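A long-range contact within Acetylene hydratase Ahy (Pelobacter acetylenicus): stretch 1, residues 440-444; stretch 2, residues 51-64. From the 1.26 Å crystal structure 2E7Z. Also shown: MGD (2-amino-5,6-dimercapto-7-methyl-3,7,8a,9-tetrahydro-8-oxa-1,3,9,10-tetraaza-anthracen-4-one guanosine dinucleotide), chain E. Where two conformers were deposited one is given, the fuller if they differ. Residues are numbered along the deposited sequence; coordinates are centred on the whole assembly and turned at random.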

# COMPACT_ATOMS: atom_id res chain seq x y z
N ASP A 440 -2.30 6.25 17.41
CA ASP A 440 -2.88 7.04 16.32
C ASP A 440 -2.88 8.50 16.73
O ASP A 440 -2.36 8.86 17.78
CB ASP A 440 -4.32 6.55 16.00
CG ASP A 440 -4.73 6.79 14.53
OD1 ASP A 440 -5.04 7.95 14.20
OD2 ASP A 440 -4.74 5.80 13.73
N GLN A 441 -3.45 9.31 15.85
CA GLN A 441 -3.61 10.76 16.11
C GLN A 441 -5.03 11.13 16.48
O GLN A 441 -5.26 12.21 17.03
CB GLN A 441 -3.15 11.52 14.87
CG GLN A 441 -1.64 11.41 14.63
CD GLN A 441 -1.12 12.06 13.36
OE1 GLN A 441 0.11 12.24 13.22
NE2 GLN A 441 -1.98 12.39 12.42
N PHE A 442 -6.00 10.26 16.18
CA PHE A 442 -7.41 10.56 16.41
C PHE A 442 -8.15 9.35 16.94
O PHE A 442 -7.65 8.21 16.85
CB PHE A 442 -8.04 11.06 15.10
CG PHE A 442 -7.47 12.39 14.66
CD1 PHE A 442 -7.96 13.57 15.21
CD2 PHE A 442 -6.41 12.45 13.77
CE1 PHE A 442 -7.41 14.81 14.85
CE2 PHE A 442 -5.84 13.67 13.40
CZ PHE A 442 -6.35 14.85 13.97
N MET A 443 -9.34 9.59 17.49
CA MET A 443 -10.23 8.53 17.92
C MET A 443 -10.92 7.92 16.68
O MET A 443 -12.10 8.12 16.43
CB MET A 443 -11.22 9.07 18.97
CG MET A 443 -12.10 8.03 19.64
SD MET A 443 -11.24 6.65 20.49
CE MET A 443 -10.58 7.44 21.95
N THR A 444 -10.14 7.17 15.91
CA THR A 444 -10.62 6.55 14.70
C THR A 444 -11.60 5.42 15.04
O THR A 444 -11.73 5.01 16.19
CB THR A 444 -9.45 5.93 13.91
OG1 THR A 444 -8.95 4.84 14.68
CG2 THR A 444 -8.38 6.97 13.67
PB MGD E . -5.73 4.25 6.99
O1B MGD E . -6.44 2.92 6.97
O2B MGD E . -6.48 5.50 6.71
O3B MGD E . -4.49 4.27 5.98
O3A MGD E . -3.58 2.28 4.73
PA MGD E . -3.17 3.35 5.87
O1A MGD E . -2.09 4.28 5.42
O2A MGD E . -2.99 2.53 7.12
O5' MGD E . -5.05 4.36 8.45
C5' MGD E . -3.99 5.27 8.65
C4' MGD E . -4.08 5.73 10.09
O4' MGD E . -2.86 6.41 10.41
C3' MGD E . -5.16 6.78 10.33
O3' MGD E . -6.04 6.31 11.37
C2' MGD E . -4.42 8.07 10.75
O2' MGD E . -5.08 8.90 11.72
C1' MGD E . -3.15 7.50 11.30
N9 MGD E . -1.96 8.36 11.22
C8 MGD E . -1.60 9.18 10.20
N7 MGD E . -0.39 9.73 10.43
C5 MGD E . 0.06 9.19 11.58
C6 MGD E . 1.25 9.32 12.41
O6 MGD E . 2.20 10.06 12.08
N1 MGD E . 1.29 8.55 13.52
C2 MGD E . 0.30 7.79 13.95
N2 MGD E . 0.47 7.07 15.10
N3 MGD E . -0.82 7.64 13.26
C4 MGD E . -0.96 8.30 12.09
C10 MGD E . -3.37 2.66 3.37
C11 MGD E . -3.47 1.40 2.54
O11 MGD E . -4.84 0.99 2.64
C12 MGD E . -3.09 1.67 1.11
S12 MGD E . -1.58 2.42 0.81
C13 MGD E . -3.88 1.29 0.10
S13 MGD E . -3.54 1.70 -1.52
C14 MGD E . -5.13 0.49 0.30
N15 MGD E . -6.33 1.28 0.03
C16 MGD E . -7.49 0.62 0.31
C17 MGD E . -8.75 0.82 -0.42
O17 MGD E . -8.81 1.62 -1.38
N18 MGD E . -9.82 0.10 -0.03
C19 MGD E . -9.79 -0.78 1.00
N19 MGD E . -10.90 -1.46 1.35
N20 MGD E . -8.68 -0.99 1.72
C21 MGD E . -7.55 -0.35 1.42
N22 MGD E . -6.44 -0.59 2.13
C23 MGD E . -5.15 -0.06 1.73
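Stretch 2 51-64: TIRTHKDRVLYPLK

Residues 51-64 leave a helix, turn once and run on into a strand, and the end of the helix at I52, the turn and the residues after it lie against residues 440-444. I52 and R53 belong to the last part of the helix, and T54 is the first residue to depart from helical torsions. A type I turn from H55 to R58 follows, closed by the backbone hydrogen bond from R58 N to H55 O (3.0 Å); inside it D57 N also donates to the imidazole of H55, two residues earlier, with D57 N and H55 ND1 3.0 Å apart. From R58 onward the chain is largely extended, and it enters a strand at L63. Measured between CA atoms, the nearest approach is 5.2 Å, from F442 CA to R58 CA. The contact is compact, burying 410 Å² in all.

One direct hydrogen bond joins the two backbones. V59 N donates to Q441 O over 2.8 Å with an angle of 162° at the hydrogen, and the same carbonyl oxygen receives a CA-H...O contact from R58 CA at 3.4 Å. A second link runs through water 1, which donates to D57 O (2.7 Å) and accepts from M443 N (2.9 Å). The main chains are thus linked directly at V59, just after the turn, and through solvent at D57, within it.

The apolar part of the contact centres on F442. Its CA-to-CB bond points away from stretch 2, yet with chi1 in the m well the ring comes back to it. Near the ring plane, F442 CE2 approaches I52 CG2 at 3.6 Å and F442 CE1 approaches H55 CB at 3.9 Å. The edge of the phenyl ring is directed toward the face of the H55 imidazole in an offset edge-to-face pair, with centroids 6.0 Å apart and planes at 76°. The ring also packs on the turn backbone, F442 CE1 lying 3.5 Å from R58 CA and F442 CD1 3.6 Å from D57 O. V59 points toward stretch 1 and sets its CG2 3.8 Å from both F442 C and M443 N. Farther along, the M443 side chain reaches L63, bringing M443 CE to 3.7 Å from L63 CD1.

D440 makes no contact with stretch 2 but is hydrogen-bonded to the segment that does. D440 OD1 accepts from Q441 N (2.7 Å) and F442 N (3.2 Å), and also from MGD O2' (2.7 Å), while D440 OD2 accepts from MGD O3' (2.7 Å), tying the start of stretch 1 to the cofactor ribose.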

# COMPACT_ATOMS: atom_id res chain seq x y z
N THR A 51 -3.44 22.18 10.36
CA THR A 51 -4.82 22.13 10.89
C THR A 51 -5.14 20.75 11.48
O THR A 51 -6.05 20.61 12.31
CB THR A 51 -5.91 22.45 9.84
OG1 THR A 51 -5.99 21.37 8.90
CG2 THR A 51 -5.60 23.77 9.10
N ILE A 52 -4.39 19.74 11.03
CA ILE A 52 -4.47 18.40 11.59
C ILE A 52 -3.56 18.27 12.81
O ILE A 52 -3.99 17.79 13.86
CB ILE A 52 -4.09 17.36 10.54
CG1 ILE A 52 -4.98 17.51 9.28
CG2 ILE A 52 -4.24 15.93 11.12
CD1 ILE A 52 -6.49 17.39 9.49
N ARG A 53 -2.30 18.71 12.67
CA ARG A 53 -1.39 18.68 13.82
C ARG A 53 -1.98 19.39 15.06
O ARG A 53 -1.77 18.95 16.20
CB ARG A 53 -0.03 19.29 13.47
CG ARG A 53 0.99 19.11 14.57
CD ARG A 53 2.16 20.05 14.40
NE ARG A 53 1.95 21.36 15.03
CZ ARG A 53 2.16 21.61 16.32
NH1 ARG A 53 2.55 20.65 17.15
NH2 ARG A 53 2.00 22.85 16.78
N THR A 54 -2.71 20.50 14.83
CA THR A 54 -3.26 21.28 15.94
C THR A 54 -4.75 21.08 16.14
O THR A 54 -5.39 21.85 16.86
CB THR A 54 -2.96 22.81 15.80
OG1 THR A 54 -3.62 23.32 14.64
CG2 THR A 54 -1.46 23.02 15.65
N HIS A 55 -5.33 20.07 15.50
CA HIS A 55 -6.77 19.88 15.55
C HIS A 55 -7.24 19.70 16.98
O HIS A 55 -6.60 18.98 17.76
CB HIS A 55 -7.21 18.68 14.69
CG HIS A 55 -8.65 18.76 14.33
ND1 HIS A 55 -9.65 18.36 15.19
CD2 HIS A 55 -9.27 19.28 13.25
CE1 HIS A 55 -10.83 18.63 14.65
NE2 HIS A 55 -10.62 19.16 13.46
N LYS A 56 -8.35 20.35 17.36
CA LYS A 56 -8.84 20.22 18.74
C LYS A 56 -9.18 18.79 19.13
O LYS A 56 -9.11 18.44 20.30
CB LYS A 56 -10.04 21.13 19.01
CG LYS A 56 -11.28 20.80 18.20
CD LYS A 56 -12.43 21.76 18.47
CE LYS A 56 -12.87 21.74 19.94
NZ LYS A 56 -13.55 20.47 20.33
N ASP A 57 -9.50 17.94 18.14
CA ASP A 57 -9.84 16.53 18.43
C ASP A 57 -8.65 15.59 18.40
O ASP A 57 -8.82 14.38 18.57
CB ASP A 57 -10.94 16.03 17.49
CG ASP A 57 -12.22 16.84 17.63
OD1 ASP A 57 -12.53 17.22 18.78
OD2 ASP A 57 -12.90 17.08 16.61
N ARG A 58 -7.45 16.13 18.16
CA ARG A 58 -6.26 15.27 18.16
C ARG A 58 -6.08 14.64 19.54
O ARG A 58 -6.25 15.30 20.58
CB ARG A 58 -5.03 16.08 17.75
CG ARG A 58 -3.78 15.23 17.66
CD ARG A 58 -2.61 16.02 17.14
NE ARG A 58 -1.40 15.16 17.26
CZ ARG A 58 -0.13 15.59 17.24
NH1 ARG A 58 0.15 16.88 17.06
NH2 ARG A 58 0.89 14.75 17.40
N VAL A 59 -5.78 13.35 19.56
CA VAL A 59 -5.48 12.66 20.80
C VAL A 59 -4.04 12.96 21.20
O VAL A 59 -3.10 12.56 20.49
CB VAL A 59 -5.71 11.12 20.65
CG1 VAL A 59 -5.30 10.37 21.91
CG2 VAL A 59 -7.18 10.84 20.31
N LEU A 60 -3.85 13.65 22.32
CA LEU A 60 -2.52 14.06 22.75
C LEU A 60 -2.05 13.36 24.03
O LEU A 60 -0.90 13.55 24.46
CB LEU A 60 -2.44 15.59 22.91
CG LEU A 60 -2.51 16.39 21.62
CD1 LEU A 60 -2.46 17.90 22.01
CD2 LEU A 60 -1.43 16.05 20.63
N TYR A 61 -2.91 12.55 24.62
CA TYR A 61 -2.61 11.87 25.88
C TYR A 61 -3.14 10.44 25.81
O TYR A 61 -4.18 10.20 25.18
CB TYR A 61 -3.24 12.59 27.09
CG TYR A 61 -2.74 14.00 27.25
CD1 TYR A 61 -3.35 15.04 26.56
CD2 TYR A 61 -1.63 14.30 28.05
CE1 TYR A 61 -2.87 16.35 26.66
CE2 TYR A 61 -1.16 15.61 28.18
CZ TYR A 61 -1.78 16.61 27.47
OH TYR A 61 -1.32 17.90 27.58
N PRO A 62 -2.44 9.52 26.47
CA PRO A 62 -2.97 8.15 26.51
C PRO A 62 -4.38 8.10 27.12
O PRO A 62 -4.66 8.77 28.13
CB PRO A 62 -1.98 7.43 27.41
CG PRO A 62 -0.69 8.16 27.22
CD PRO A 62 -1.12 9.60 27.13
N LEU A 63 -5.24 7.31 26.48
CA LEU A 63 -6.60 7.08 27.00
C LEU A 63 -6.80 5.61 27.29
O LEU A 63 -6.45 4.76 26.49
CB LEU A 63 -7.65 7.55 26.00
CG LEU A 63 -7.65 9.01 25.59
CD1 LEU A 63 -8.53 9.21 24.40
CD2 LEU A 63 -8.15 9.85 26.79
N LYS A 64 -7.37 5.30 28.44
CA LYS A 64 -7.76 3.96 28.80
C LYS A 64 -9.27 3.82 28.71
O LYS A 64 -10.03 4.69 29.17
CB LYS A 64 -7.32 3.68 30.24
CG LYS A 64 -7.77 2.34 30.76
CD LYS A 64 -7.25 2.05 32.15
CE LYS A 64 -7.75 0.69 32.59
NZ LYS A 64 -7.22 0.34 33.93
O HOH W 1 -10.36 12.30 17.74